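PDB 5L2P: arylesterase from Sulfolobus solfataricus, which hydrolyses aromatic esters, p-nitrophenyl esters of fatty acids and aryl dialkyl phosphates such as paraoxon. Local coordinates for residues A[75-80]-A[108-113]; A[132-137]-A[172-177]; A[149-154]-A[176-181]. All coordinates share one frame; numbering follows the deposited sequence.

Contact 1 of 3, residues A[75-80]-A[108-113]; sequences NGLVMH and TVISVD
Strands 77-81 and 108-112 are the two parallel strands of a beta-alpha-beta crossover, joined through helix 95-105 and lying side by side in the central sheet of the alpha/beta hydrolase fold. Their axes approach to 4.7 Å and run in the same direction, 18° apart. Val-78 and His-80 each use both backbone polar groups across the seam. The N of Val-78 donates to the O of Thr-108, while its own O accepts from the N of Ile-110, nearly along the C=O axis. Two residues on, the N of His-80 gives the shortest of the bonds, 2.8 Å to the O of Ile-110, almost straight at 171° but reaching that oxygen from above the carbonyl plane. The His-80 O, in turn, takes the N-H of Val-112.

On the face of Leu-77, Met-79 and Ile-110 the side-chain contacts are mainly between apolar groups. Leu-77 has CG anti to the backbone N (chi1 171°), and its CD1 meets CD1 of Ile-110 at 3.7 Å as the two side chains cross obliquely. Met-79 is bent at chi2 and chi3, which swings its methyl back over the neighbouring strand: CE rests 3.8 Å from CG2 of Val-112 and also touches CG2 of Ile-110. Helix 124-138 packs on this face. On the face of Val-78, Val-109 and His-80, CB of Val-78 lies 4.2 Å from CG2 of Val-109, under helix 95-105. The buried imidazole of His-80 has both nitrogens engaged, ND1 with Ser-98 and NE2 with Glu-94, which should fix its rotation. The strand of His-80 leads directly into His-82, Gly-83 and Gly-84, the probable oxyanion-hole motif, a placement typical of the GDXG esterases.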
ATOM      1  N   ASN A  75     -21.359 -35.868  -0.167  1.00 60.98           N
ATOM      2  CA  ASN A  75     -20.317 -36.882  -0.205  1.00 59.72           C
ATOM      3  C   ASN A  75     -18.930 -36.307  -0.515  1.00 56.21           C
ATOM      4  O   ASN A  75     -18.083 -37.006  -1.030  1.00 55.67           O
ATOM      5  CB  ASN A  75     -20.693 -38.017  -1.162  1.00 62.68           C
ATOM      6  CG  ASN A  75     -21.025 -37.523  -2.578  1.00 69.35           C
ATOM      7  OD1 ASN A  75     -21.005 -36.335  -2.842  1.00 71.37           O
ATOM      8  ND2 ASN A  75     -21.341 -38.442  -3.487  1.00 71.92           N
ATOM      9  N   GLY A  76     -18.702 -35.055  -0.146  1.00 53.89           N
ATOM     10  CA  GLY A  76     -17.399 -34.456  -0.264  1.00 53.85           C
ATOM     11  C   GLY A  76     -16.446 -34.789   0.849  1.00 53.72           C
ATOM     12  O   GLY A  76     -16.845 -35.310   1.877  1.00 55.34           O
ATOM     13  N   LEU A  77     -15.165 -34.515   0.605  1.00 53.26           N
ATOM     14  CA  LEU A  77     -14.108 -34.787   1.553  1.00 52.25           C
ATOM     15  C   LEU A  77     -13.118 -33.648   1.584  1.00 51.14           C
ATOM     16  O   LEU A  77     -12.701 -33.168   0.553  1.00 54.22           O
ATOM     17  CB  LEU A  77     -13.389 -36.080   1.179  1.00 54.88           C
ATOM     18  CG  LEU A  77     -12.103 -36.408   1.957  1.00 53.39           C
ATOM     19  CD1 LEU A  77     -12.437 -36.775   3.382  1.00 50.71           C
ATOM     20  CD2 LEU A  77     -11.264 -37.475   1.263  1.00 55.09           C
ATOM     21  N   VAL A  78     -12.730 -33.233   2.791  1.00 51.00           N
ATOM     22  CA  VAL A  78     -11.751 -32.185   2.983  1.00 49.65           C
ATOM     23  C   VAL A  78     -10.549 -32.714   3.736  1.00 50.38           C
ATOM     24  O   VAL A  78     -10.682 -33.157   4.866  1.00 49.76           O
ATOM     25  CB  VAL A  78     -12.349 -31.011   3.754  1.00 50.24           C
ATOM     26  CG1 VAL A  78     -11.292 -29.934   4.032  1.00 48.99           C
ATOM     27  CG2 VAL A  78     -13.547 -30.419   2.988  1.00 54.07           C
ATOM     28  N   MET A  79      -9.381 -32.698   3.088  1.00 52.77           N
ATOM     29  CA  MET A  79      -8.133 -33.069   3.735  1.00 53.88           C
ATOM     30  C   MET A  79      -7.583 -31.844   4.439  1.00 56.57           C
ATOM     31  O   MET A  79      -7.400 -30.789   3.810  1.00 55.84           O
ATOM     32  CB  MET A  79      -7.111 -33.540   2.737  1.00 55.95           C
ATOM     33  CG  MET A  79      -7.528 -34.732   1.908  1.00 59.05           C
ATOM     34  SD  MET A  79      -7.770 -36.213   2.863  1.00 64.68           S
ATOM     35  CE  MET A  79      -6.193 -36.441   3.645  1.00 63.33           C
ATOM     36  N   HIS A  80      -7.293 -31.993   5.732  1.00 54.81           N
ATOM     37  CA  HIS A  80      -6.859 -30.868   6.533  1.00 56.12           C
ATOM     38  C   HIS A  80      -5.418 -31.082   7.001  1.00 53.36           C
ATOM     39  O   HIS A  80      -5.127 -32.043   7.692  1.00 54.37           O
ATOM     40  CB  HIS A  80      -7.796 -30.705   7.727  1.00 60.21           C
ATOM     41  CG  HIS A  80      -7.423 -29.573   8.647  1.00 63.17           C
ATOM     42  ND1 HIS A  80      -7.924 -29.460   9.927  1.00 61.81           N
ATOM     43  CD2 HIS A  80      -6.593 -28.513   8.477  1.00 63.85           C
ATOM     44  CE1 HIS A  80      -7.432 -28.382  10.506  1.00 62.09           C
ATOM     45  NE2 HIS A  80      -6.626 -27.783   9.645  1.00 64.69           N
ATOM     46  N   THR A 108     -17.330 -35.003   5.518  1.00 53.92           N
ATOM     47  CA  THR A 108     -16.241 -35.653   6.227  1.00 53.39           C
ATOM     48  C   THR A 108     -14.932 -34.874   6.107  1.00 52.99           C
ATOM     49  O   THR A 108     -14.597 -34.358   5.043  1.00 52.38           O
ATOM     50  CB  THR A 108     -16.002 -37.026   5.604  1.00 55.54           C
ATOM     51  OG1 THR A 108     -17.268 -37.707   5.409  1.00 56.90           O
ATOM     52  CG2 THR A 108     -15.002 -37.844   6.472  1.00 58.30           C
ATOM     53  N   VAL A 109     -14.200 -34.781   7.202  1.00 53.79           N
ATOM     54  CA  VAL A 109     -12.916 -34.088   7.234  1.00 54.04           C
ATOM     55  C   VAL A 109     -11.862 -35.040   7.798  1.00 55.34           C
ATOM     56  O   VAL A 109     -12.120 -35.741   8.786  1.00 58.77           O
ATOM     57  CB  VAL A 109     -13.006 -32.837   8.106  1.00 55.14           C
ATOM     58  CG1 VAL A 109     -11.630 -32.218   8.323  1.00 56.41           C
ATOM     59  CG2 VAL A 109     -13.975 -31.830   7.494  1.00 55.06           C
ATOM     60  N   ILE A 110     -10.700 -35.086   7.160  1.00 54.27           N
ATOM     61  CA  ILE A 110      -9.598 -35.931   7.622  1.00 55.17           C
ATOM     62  C   ILE A 110      -8.366 -35.072   7.893  1.00 54.75           C
ATOM     63  O   ILE A 110      -7.799 -34.452   6.974  1.00 54.68           O
ATOM     64  CB  ILE A 110      -9.234 -37.021   6.597  1.00 54.65           C
ATOM     65  CG1 ILE A 110     -10.431 -37.941   6.388  1.00 55.09           C
ATOM     66  CG2 ILE A 110      -7.995 -37.797   7.038  1.00 52.95           C
ATOM     67  CD1 ILE A 110     -10.202 -39.018   5.333  1.00 56.70           C
ATOM     68  N   SER A 111      -7.954 -35.043   9.159  1.00 53.49           N
ATOM     69  CA  SER A 111      -6.809 -34.258   9.579  1.00 50.54           C
ATOM     70  C   SER A 111      -5.581 -35.178   9.594  1.00 50.79           C
ATOM     71  O   SER A 111      -5.678 -36.330  10.048  1.00 52.26           O
ATOM     72  CB  SER A 111      -7.081 -33.702  10.960  1.00 52.34           C
ATOM     73  OG  SER A 111      -6.068 -32.816  11.378  1.00 54.43           O
ATOM     74  N   VAL A 112      -4.443 -34.690   9.095  1.00 49.19           N
ATOM     75  CA  VAL A 112      -3.241 -35.510   8.978  1.00 52.23           C
ATOM     76  C   VAL A 112      -2.111 -35.061   9.932  1.00 53.05           C
ATOM     77  O   VAL A 112      -1.801 -33.857  10.017  1.00 57.80           O
ATOM     78  CB  VAL A 112      -2.710 -35.490   7.540  1.00 54.16           C
ATOM     79  CG1 VAL A 112      -1.585 -36.513   7.353  1.00 56.37           C
ATOM     80  CG2 VAL A 112      -3.840 -35.750   6.547  1.00 54.73           C
ATOM     81  N   ASP A 113      -1.520 -36.010  10.648  1.00 54.11           N
ATOM     82  CA  ASP A 113      -0.291 -35.766  11.433  1.00 57.82           C
ATOM     83  C   ASP A 113       0.976 -36.065  10.647  1.00 57.22           C
ATOM     84  O   ASP A 113       1.650 -37.046  10.922  1.00 59.91           O
ATOM     85  CB  ASP A 113      -0.280 -36.612  12.725  1.00 59.86           C
ATOM     86  CG  ASP A 113      -0.631 -35.830  13.937  1.00 59.35           C
ATOM     87  OD1 ASP A 113      -0.606 -34.571  13.898  1.00 63.33           O
ATOM     88  OD2 ASP A 113      -0.903 -36.504  14.933  1.00 66.78           O
TER

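Contact 2 of 3, residues A[132-137]-A[172-177]; sequences AIVWAR and NKLKLT
Residues 132-137 form a regular helical turn, with the N of Ala-136 bonded to the O of Ala-132 and the N of Arg-137 to the O of Ile-133, whereas 172-177 is an irregular connection whose nearest CA pair with the helix, Val-134 and Leu-174, is 8.2 Å apart. The connection starts with a Schellman motif that ends helix 157-171: Lys-173, at positive phi, is its C-prime residue, and the N of Leu-174 bonds back to the O of Ala-169. The chain then continues with Leu-174 pointing at the helix.

Leu-174 carries the contact. With CG anti to the backbone N (chi1 -175°), it projects both methyls forward, and each finds a different residue. CD1 meets CG2 of Val-134 at 3.7 Å, and CD2 meets CG2 of Ile-133 at 3.8 Å; both pairs of side chains cross obliquely. Arg-137 comes from one turn further along and meets the leucine tip to tip. Its chain bends at chi3 (69°), which brings NH1 to 3.8 Å from CG of Leu-174 and places CD1 of that leucine over one face of the guanidinium, an apolar cover for a charged, partly exposed group. The same CG2 of Ile-133 also touches CD2 of Leu-176 at 3.9 Å, their side chains crossing at about a right angle. An alanine at Leu-174 would remove CG and both methyls, and would probably loosen the connection from the helix by taking away the contacts of Ile-133, Val-134 and Arg-137 with this side chain.

Behind this layer Ile-133 reaches Met-79 and Phe-81 of strand 77-81 and Thr-152 of strand 150-155, and it also touches Thr-165 of helix 157-171. Helix 124-138 thus lies on the sheet with helix 157-171 and its outgoing connection packed alongside.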
ATOM      1  N   ALA A 132      -1.483 -39.317   2.096  1.00 57.61           N
ATOM      2  CA  ALA A 132      -2.778 -39.322   2.804  1.00 56.78           C
ATOM      3  C   ALA A 132      -3.966 -39.011   1.845  1.00 56.20           C
ATOM      4  O   ALA A 132      -5.034 -39.580   1.993  1.00 55.42           O
ATOM      5  CB  ALA A 132      -2.736 -38.360   3.967  1.00 55.42           C
ATOM      6  N   ILE A 133      -3.766 -38.138   0.862  1.00 54.31           N
ATOM      7  CA  ILE A 133      -4.808 -37.860  -0.159  1.00 54.27           C
ATOM      8  C   ILE A 133      -5.038 -39.079  -1.047  1.00 53.42           C
ATOM      9  O   ILE A 133      -6.180 -39.441  -1.325  1.00 49.52           O
ATOM     10  CB  ILE A 133      -4.435 -36.664  -1.069  1.00 55.50           C
ATOM     11  CG1 ILE A 133      -4.330 -35.376  -0.271  1.00 54.36           C
ATOM     12  CG2 ILE A 133      -5.430 -36.470  -2.233  1.00 57.80           C
ATOM     13  CD1 ILE A 133      -3.707 -34.268  -1.089  1.00 58.14           C
ATOM     14  N   VAL A 134      -3.943 -39.697  -1.487  1.00 53.09           N
ATOM     15  CA  VAL A 134      -4.025 -40.921  -2.278  1.00 54.15           C
ATOM     16  C   VAL A 134      -4.721 -42.037  -1.491  1.00 53.87           C
ATOM     17  O   VAL A 134      -5.559 -42.733  -2.033  1.00 58.19           O
ATOM     18  CB  VAL A 134      -2.617 -41.390  -2.708  1.00 54.80           C
ATOM     19  CG1 VAL A 134      -2.638 -42.771  -3.345  1.00 56.16           C
ATOM     20  CG2 VAL A 134      -1.998 -40.369  -3.635  1.00 54.58           C
ATOM     21  N   TRP A 135      -4.400 -42.176  -0.204  1.00 54.09           N
ATOM     22  CA  TRP A 135      -5.089 -43.165   0.677  1.00 52.47           C
ATOM     23  C   TRP A 135      -6.579 -42.908   0.750  1.00 51.50           C
ATOM     24  O   TRP A 135      -7.354 -43.822   0.627  1.00 53.08           O
ATOM     25  CB  TRP A 135      -4.478 -43.152   2.086  1.00 52.15           C
ATOM     26  CG  TRP A 135      -5.141 -44.042   3.034  1.00 53.08           C
ATOM     27  CD1 TRP A 135      -4.825 -45.326   3.265  1.00 54.66           C
ATOM     28  CD2 TRP A 135      -6.272 -43.742   3.870  1.00 51.64           C
ATOM     29  NE1 TRP A 135      -5.689 -45.867   4.182  1.00 54.74           N
ATOM     30  CE2 TRP A 135      -6.578 -44.914   4.580  1.00 53.02           C
ATOM     31  CE3 TRP A 135      -7.059 -42.615   4.071  1.00 50.52           C
ATOM     32  CZ2 TRP A 135      -7.632 -44.997   5.488  1.00 53.83           C
ATOM     33  CZ3 TRP A 135      -8.145 -42.706   4.950  1.00 52.87           C
ATOM     34  CH2 TRP A 135      -8.409 -43.887   5.662  1.00 53.55           C
ATOM     35  N   ALA A 136      -6.979 -41.662   0.951  1.00 51.33           N
ATOM     36  CA  ALA A 136      -8.407 -41.297   1.020  1.00 54.06           C
ATOM     37  C   ALA A 136      -9.146 -41.618  -0.275  1.00 58.40           C
ATOM     38  O   ALA A 136     -10.299 -42.093  -0.250  1.00 58.16           O
ATOM     39  CB  ALA A 136      -8.550 -39.815   1.321  1.00 54.91           C
ATOM     40  N   ARG A 137      -8.497 -41.340  -1.410  1.00 61.88           N
ATOM     41  CA  ARG A 137      -9.101 -41.639  -2.714  1.00 64.56           C
ATOM     42  C   ARG A 137      -9.238 -43.143  -2.914  1.00 64.21           C
ATOM     43  O   ARG A 137     -10.270 -43.607  -3.376  1.00 65.26           O
ATOM     44  CB  ARG A 137      -8.276 -41.036  -3.856  1.00 67.52           C
ATOM     45  CG  ARG A 137      -8.947 -41.126  -5.184  1.00 72.18           C
ATOM     46  CD  ARG A 137      -7.965 -40.827  -6.285  1.00 76.75           C
ATOM     47  NE  ARG A 137      -6.977 -41.890  -6.403  1.00 80.82           N
ATOM     48  CZ  ARG A 137      -6.037 -41.909  -7.341  1.00 84.81           C
ATOM     49  NH1 ARG A 137      -5.967 -40.910  -8.226  1.00 82.42           N
ATOM     50  NH2 ARG A 137      -5.164 -42.920  -7.391  1.00 85.37           N
ATOM     51  N   ASN A 172       0.790 -36.097 -11.064  1.00 67.83           N
ATOM     52  CA  ASN A 172       0.318 -37.478 -11.019  1.00 68.85           C
ATOM     53  C   ASN A 172      -1.097 -37.648 -11.541  1.00 70.55           C
ATOM     54  O   ASN A 172      -1.668 -38.720 -11.403  1.00 72.21           O
ATOM     55  CB  ASN A 172       0.428 -37.984  -9.580  1.00 66.80           C
ATOM     56  CG  ASN A 172       1.850 -38.114  -9.154  1.00 65.85           C
ATOM     57  OD1 ASN A 172       2.517 -39.052  -9.542  1.00 69.60           O
ATOM     58  ND2 ASN A 172       2.335 -37.161  -8.396  1.00 64.61           N
ATOM     59  N   LYS A 173      -1.654 -36.589 -12.123  1.00 70.92           N
ATOM     60  CA  LYS A 173      -3.009 -36.599 -12.675  1.00 74.20           C
ATOM     61  C   LYS A 173      -4.076 -37.040 -11.656  1.00 72.45           C
ATOM     62  O   LYS A 173      -5.062 -37.692 -12.005  1.00 73.77           O
ATOM     63  CB  LYS A 173      -3.059 -37.474 -13.923  1.00 77.61           C
ATOM     64  CG  LYS A 173      -1.899 -37.227 -14.876  1.00 80.23           C
ATOM     65  CD  LYS A 173      -1.989 -38.146 -16.086  1.00 87.82           C
ATOM     66  CE  LYS A 173      -1.929 -39.637 -15.730  1.00 88.49           C
ATOM     67  NZ  LYS A 173      -1.763 -40.460 -16.950  1.00 88.91           N
ATOM     68  N   LEU A 174      -3.869 -36.662 -10.401  1.00 69.95           N
ATOM     69  CA  LEU A 174      -4.853 -36.876  -9.353  1.00 68.18           C
ATOM     70  C   LEU A 174      -5.740 -35.626  -9.290  1.00 65.91           C
ATOM     71  O   LEU A 174      -5.247 -34.508  -9.115  1.00 64.00           O
ATOM     72  CB  LEU A 174      -4.136 -37.126  -8.019  1.00 68.39           C
ATOM     73  CG  LEU A 174      -4.990 -37.489  -6.788  1.00 70.08           C
ATOM     74  CD1 LEU A 174      -4.191 -38.348  -5.813  1.00 69.84           C
ATOM     75  CD2 LEU A 174      -5.521 -36.283  -6.027  1.00 70.51           C
ATOM     76  N   LYS A 175      -7.038 -35.808  -9.435  1.00 68.04           N
ATOM     77  CA  LYS A 175      -7.949 -34.671  -9.446  1.00 71.39           C
ATOM     78  C   LYS A 175      -8.361 -34.272  -8.039  1.00 69.69           C
ATOM     79  O   LYS A 175      -8.735 -35.110  -7.220  1.00 73.06           O
ATOM     80  CB  LYS A 175      -9.202 -34.947 -10.282  1.00 74.02           C
ATOM     81  CG  LYS A 175      -9.995 -33.681 -10.563  1.00 76.12           C
ATOM     82  CD  LYS A 175     -11.507 -33.902 -10.530  1.00 79.85           C
ATOM     83  CE  LYS A 175     -12.234 -32.568 -10.453  1.00 81.91           C
ATOM     84  NZ  LYS A 175     -13.694 -32.729 -10.250  1.00 84.38           N
ATOM     85  N   LEU A 176      -8.282 -32.974  -7.772  1.00 65.48           N
ATOM     86  CA  LEU A 176      -8.794 -32.381  -6.553  1.00 62.46           C
ATOM     87  C   LEU A 176      -9.808 -31.374  -6.994  1.00 60.93           C
ATOM     88  O   LEU A 176      -9.589 -30.674  -7.943  1.00 62.80           O
ATOM     89  CB  LEU A 176      -7.683 -31.670  -5.770  1.00 59.61           C
ATOM     90  CG  LEU A 176      -6.585 -32.595  -5.264  1.00 59.30           C
ATOM     91  CD1 LEU A 176      -5.423 -31.820  -4.689  1.00 58.15           C
ATOM     92  CD2 LEU A 176      -7.120 -33.540  -4.216  1.00 60.63           C
ATOM     93  N   THR A 177     -10.918 -31.294  -6.284  1.00 62.33           N
ATOM     94  CA  THR A 177     -11.964 -30.370  -6.677  1.00 61.81           C
ATOM     95  C   THR A 177     -11.655 -28.946  -6.251  1.00 56.59           C
ATOM     96  O   THR A 177     -12.074 -28.004  -6.923  1.00 59.03           O
ATOM     97  CB  THR A 177     -13.365 -30.829  -6.187  1.00 65.47           C
ATOM     98  OG1 THR A 177     -14.364 -29.952  -6.714  1.00 68.43           O
ATOM     99  CG2 THR A 177     -13.463 -30.812  -4.686  1.00 65.30           C
TER

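Contact 3 of 3, residues A[149-154]-A[176-181]; sequences KIATFG and LTAQVP
Phe-153 and Val-180 form the apolar centre: ring atom CD2 of the phenylalanine lies 3.6 Å from CG1 of Val-180, the two side chains crossing obliquely. On the same face Ala-151 and Ala-178 meet methyl to methyl, CB to CB at 4.0 Å. Near the start of the pair, CG2 of Ile-150 touches CD2 of Leu-176 at 3.9 Å.

Four backbone bonds join the two segments. The N of Thr-177 donates to the O of Ile-150, the N of Thr-152 to the O of Ala-178, and the N of Gly-154 to the O of Val-180. The shortest, 2.8 Å from the N of Val-180 to the O of Thr-152, is also the most bent, at 136°. In all four the donor sits above the carbonyl plane. At the polar edge, Gln-179 NE2 turns to the O of Pro-241, and Lys-149 NZ to the O of Phe-305.

Helix 287-305 covers the face of Phe-153 and Val-180 through Ile-297; on the face of Thr-152 and Gln-179, Val-162 of the crossover helix 157-171 packs against both. That helix follows Gly-154 and Ser-156, the probable active-site serine, consistent with a nucleophile elbow, and strand 77-81 flanks strand 150-155.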
ATOM      1  N   LYS A 149     -14.770 -35.325  -5.495  1.00 63.86           N
ATOM      2  CA  LYS A 149     -15.112 -34.253  -4.550  1.00 60.13           C
ATOM      3  C   LYS A 149     -14.156 -34.192  -3.356  1.00 57.00           C
ATOM      4  O   LYS A 149     -14.567 -34.007  -2.225  1.00 57.05           O
ATOM      5  CB  LYS A 149     -16.543 -34.390  -4.054  1.00 60.06           C
ATOM      6  CG  LYS A 149     -17.607 -34.213  -5.099  1.00 61.36           C
ATOM      7  CD  LYS A 149     -18.971 -34.405  -4.443  1.00 64.79           C
ATOM      8  CE  LYS A 149     -20.157 -34.356  -5.385  1.00 66.78           C
ATOM      9  NZ  LYS A 149     -20.165 -33.090  -6.113  1.00 71.21           N
ATOM     10  N   ILE A 150     -12.865 -34.314  -3.629  1.00 55.83           N
ATOM     11  CA  ILE A 150     -11.820 -34.213  -2.626  1.00 51.97           C
ATOM     12  C   ILE A 150     -11.178 -32.820  -2.648  1.00 51.48           C
ATOM     13  O   ILE A 150     -10.603 -32.412  -3.665  1.00 51.91           O
ATOM     14  CB  ILE A 150     -10.743 -35.297  -2.837  1.00 51.43           C
ATOM     15  CG1 ILE A 150     -11.409 -36.683  -2.854  1.00 52.67           C
ATOM     16  CG2 ILE A 150      -9.670 -35.190  -1.754  1.00 51.04           C
ATOM     17  CD1 ILE A 150     -10.450 -37.851  -3.083  1.00 53.54           C
ATOM     18  N   ALA A 151     -11.247 -32.102  -1.520  1.00 50.25           N
ATOM     19  CA  ALA A 151     -10.617 -30.789  -1.404  1.00 48.34           C
ATOM     20  C   ALA A 151      -9.513 -30.812  -0.343  1.00 49.42           C
ATOM     21  O   ALA A 151      -9.526 -31.668   0.560  1.00 49.76           O
ATOM     22  CB  ALA A 151     -11.651 -29.758  -1.012  1.00 47.45           C
ATOM     23  N   THR A 152      -8.568 -29.863  -0.437  1.00 46.42           N
ATOM     24  CA  THR A 152      -7.551 -29.687   0.549  1.00 46.84           C
ATOM     25  C   THR A 152      -7.657 -28.347   1.277  1.00 47.60           C
ATOM     26  O   THR A 152      -8.087 -27.349   0.712  1.00 50.50           O
ATOM     27  CB  THR A 152      -6.163 -29.837  -0.062  1.00 47.29           C
ATOM     28  OG1 THR A 152      -6.004 -28.934  -1.157  1.00 48.55           O
ATOM     29  CG2 THR A 152      -5.906 -31.299  -0.499  1.00 47.35           C
ATOM     30  N   PHE A 153      -7.260 -28.331   2.555  1.00 48.20           N
ATOM     31  CA  PHE A 153      -7.366 -27.158   3.409  1.00 44.62           C
ATOM     32  C   PHE A 153      -6.169 -27.121   4.358  1.00 44.47           C
ATOM     33  O   PHE A 153      -5.689 -28.157   4.800  1.00 46.76           O
ATOM     34  CB  PHE A 153      -8.677 -27.224   4.162  1.00 45.39           C
ATOM     35  CG  PHE A 153      -8.838 -26.171   5.206  1.00 46.89           C
ATOM     36  CD1 PHE A 153      -8.371 -26.398   6.502  1.00 48.95           C
ATOM     37  CD2 PHE A 153      -9.501 -24.974   4.922  1.00 48.40           C
ATOM     38  CE1 PHE A 153      -8.521 -25.437   7.500  1.00 49.01           C
ATOM     39  CE2 PHE A 153      -9.646 -23.994   5.906  1.00 50.37           C
ATOM     40  CZ  PHE A 153      -9.165 -24.248   7.211  1.00 49.47           C
ATOM     41  N   GLY A 154      -5.653 -25.937   4.653  1.00 43.33           N
ATOM     42  CA  GLY A 154      -4.468 -25.823   5.441  1.00 44.27           C
ATOM     43  C   GLY A 154      -4.151 -24.406   5.825  1.00 46.58           C
ATOM     44  O   GLY A 154      -4.426 -23.497   5.074  1.00 46.94           O
ATOM     45  N   LEU A 176      -8.282 -32.974  -7.772  1.00 65.48           N
ATOM     46  CA  LEU A 176      -8.794 -32.381  -6.553  1.00 62.46           C
ATOM     47  C   LEU A 176      -9.808 -31.374  -6.994  1.00 60.93           C
ATOM     48  O   LEU A 176      -9.589 -30.674  -7.943  1.00 62.80           O
ATOM     49  CB  LEU A 176      -7.683 -31.670  -5.770  1.00 59.61           C
ATOM     50  CG  LEU A 176      -6.585 -32.595  -5.264  1.00 59.30           C
ATOM     51  CD1 LEU A 176      -5.423 -31.820  -4.689  1.00 58.15           C
ATOM     52  CD2 LEU A 176      -7.120 -33.540  -4.216  1.00 60.63           C
ATOM     53  N   THR A 177     -10.918 -31.294  -6.284  1.00 62.33           N
ATOM     54  CA  THR A 177     -11.964 -30.370  -6.677  1.00 61.81           C
ATOM     55  C   THR A 177     -11.655 -28.946  -6.251  1.00 56.59           C
ATOM     56  O   THR A 177     -12.074 -28.004  -6.923  1.00 59.03           O
ATOM     57  CB  THR A 177     -13.365 -30.829  -6.187  1.00 65.47           C
ATOM     58  OG1 THR A 177     -14.364 -29.952  -6.714  1.00 68.43           O
ATOM     59  CG2 THR A 177     -13.463 -30.812  -4.686  1.00 65.30           C
ATOM     60  N   ALA A 178     -10.932 -28.786  -5.149  1.00 52.74           N
ATOM     61  CA  ALA A 178     -10.625 -27.471  -4.600  1.00 48.69           C
ATOM     62  C   ALA A 178      -9.400 -27.467  -3.691  1.00 50.33           C
ATOM     63  O   ALA A 178      -8.954 -28.496  -3.219  1.00 46.77           O
ATOM     64  CB  ALA A 178     -11.815 -26.950  -3.828  1.00 47.47           C
ATOM     65  N   GLN A 179      -8.841 -26.274  -3.485  1.00 56.15           N
ATOM     66  CA  GLN A 179      -7.730 -26.071  -2.550  1.00 53.89           C
ATOM     67  C   GLN A 179      -7.970 -24.794  -1.754  1.00 51.78           C
ATOM     68  O   GLN A 179      -8.369 -23.756  -2.309  1.00 48.45           O
ATOM     69  CB  GLN A 179      -6.399 -25.965  -3.312  1.00 58.12           C
ATOM     70  CG  GLN A 179      -6.366 -24.856  -4.357  1.00 59.60           C
ATOM     71  CD  GLN A 179      -4.964 -24.668  -4.902  1.00 65.00           C
ATOM     72  OE1 GLN A 179      -3.970 -24.729  -4.139  1.00 64.25           O
ATOM     73  NE2 GLN A 179      -4.856 -24.457  -6.237  1.00 66.93           N
ATOM     74  N   VAL A 180      -7.713 -24.868  -0.451  1.00 49.87           N
ATOM     75  CA  VAL A 180      -7.947 -23.748   0.425  1.00 48.77           C
ATOM     76  C   VAL A 180      -6.734 -23.461   1.299  1.00 50.65           C
ATOM     77  O   VAL A 180      -6.712 -23.828   2.463  1.00 49.92           O
ATOM     78  CB  VAL A 180      -9.192 -23.977   1.295  1.00 48.77           C
ATOM     79  CG1 VAL A 180      -9.568 -22.718   2.062  1.00 47.91           C
ATOM     80  CG2 VAL A 180     -10.362 -24.376   0.406  1.00 49.41           C
ATOM     81  N   PRO A 181      -5.718 -22.778   0.728  1.00 51.33           N
ATOM     82  CA  PRO A 181      -4.603 -22.311   1.540  1.00 49.67           C
ATOM     83  C   PRO A 181      -4.966 -21.048   2.293  1.00 49.96           C
ATOM     84  O   PRO A 181      -5.276 -20.011   1.689  1.00 50.86           O
ATOM     85  CB  PRO A 181      -3.497 -22.049   0.512  1.00 50.34           C
ATOM     86  CG  PRO A 181      -4.205 -21.816  -0.768  1.00 49.78           C
ATOM     87  CD  PRO A 181      -5.556 -22.434  -0.698  1.00 49.75           C
TER

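Contacts 1 and 3 lie within one sheet, and contact 2 lies in the layer packed on it. Contacts 1 and 3 each pair the parallel strands of a beta-alpha-beta unit, and their centres are 9 Å apart because strands 77-81 and 150-155 are neighbours, stitched by the backbones of Leu-77 and Met-79 with Ala-151. The centre of contact 2 is about 12 Å from that of contact 1 and 10 Å from that of contact 3, where helix 124-138 meets the connection after helix 157-171; 172-177 runs on into contact 3, sharing Leu-176 and Thr-177. Contact 1 closes along the chain before the others open. Together they frame the strands that lead to the probable oxyanion motif and to Ser-156, the probable nucleophile.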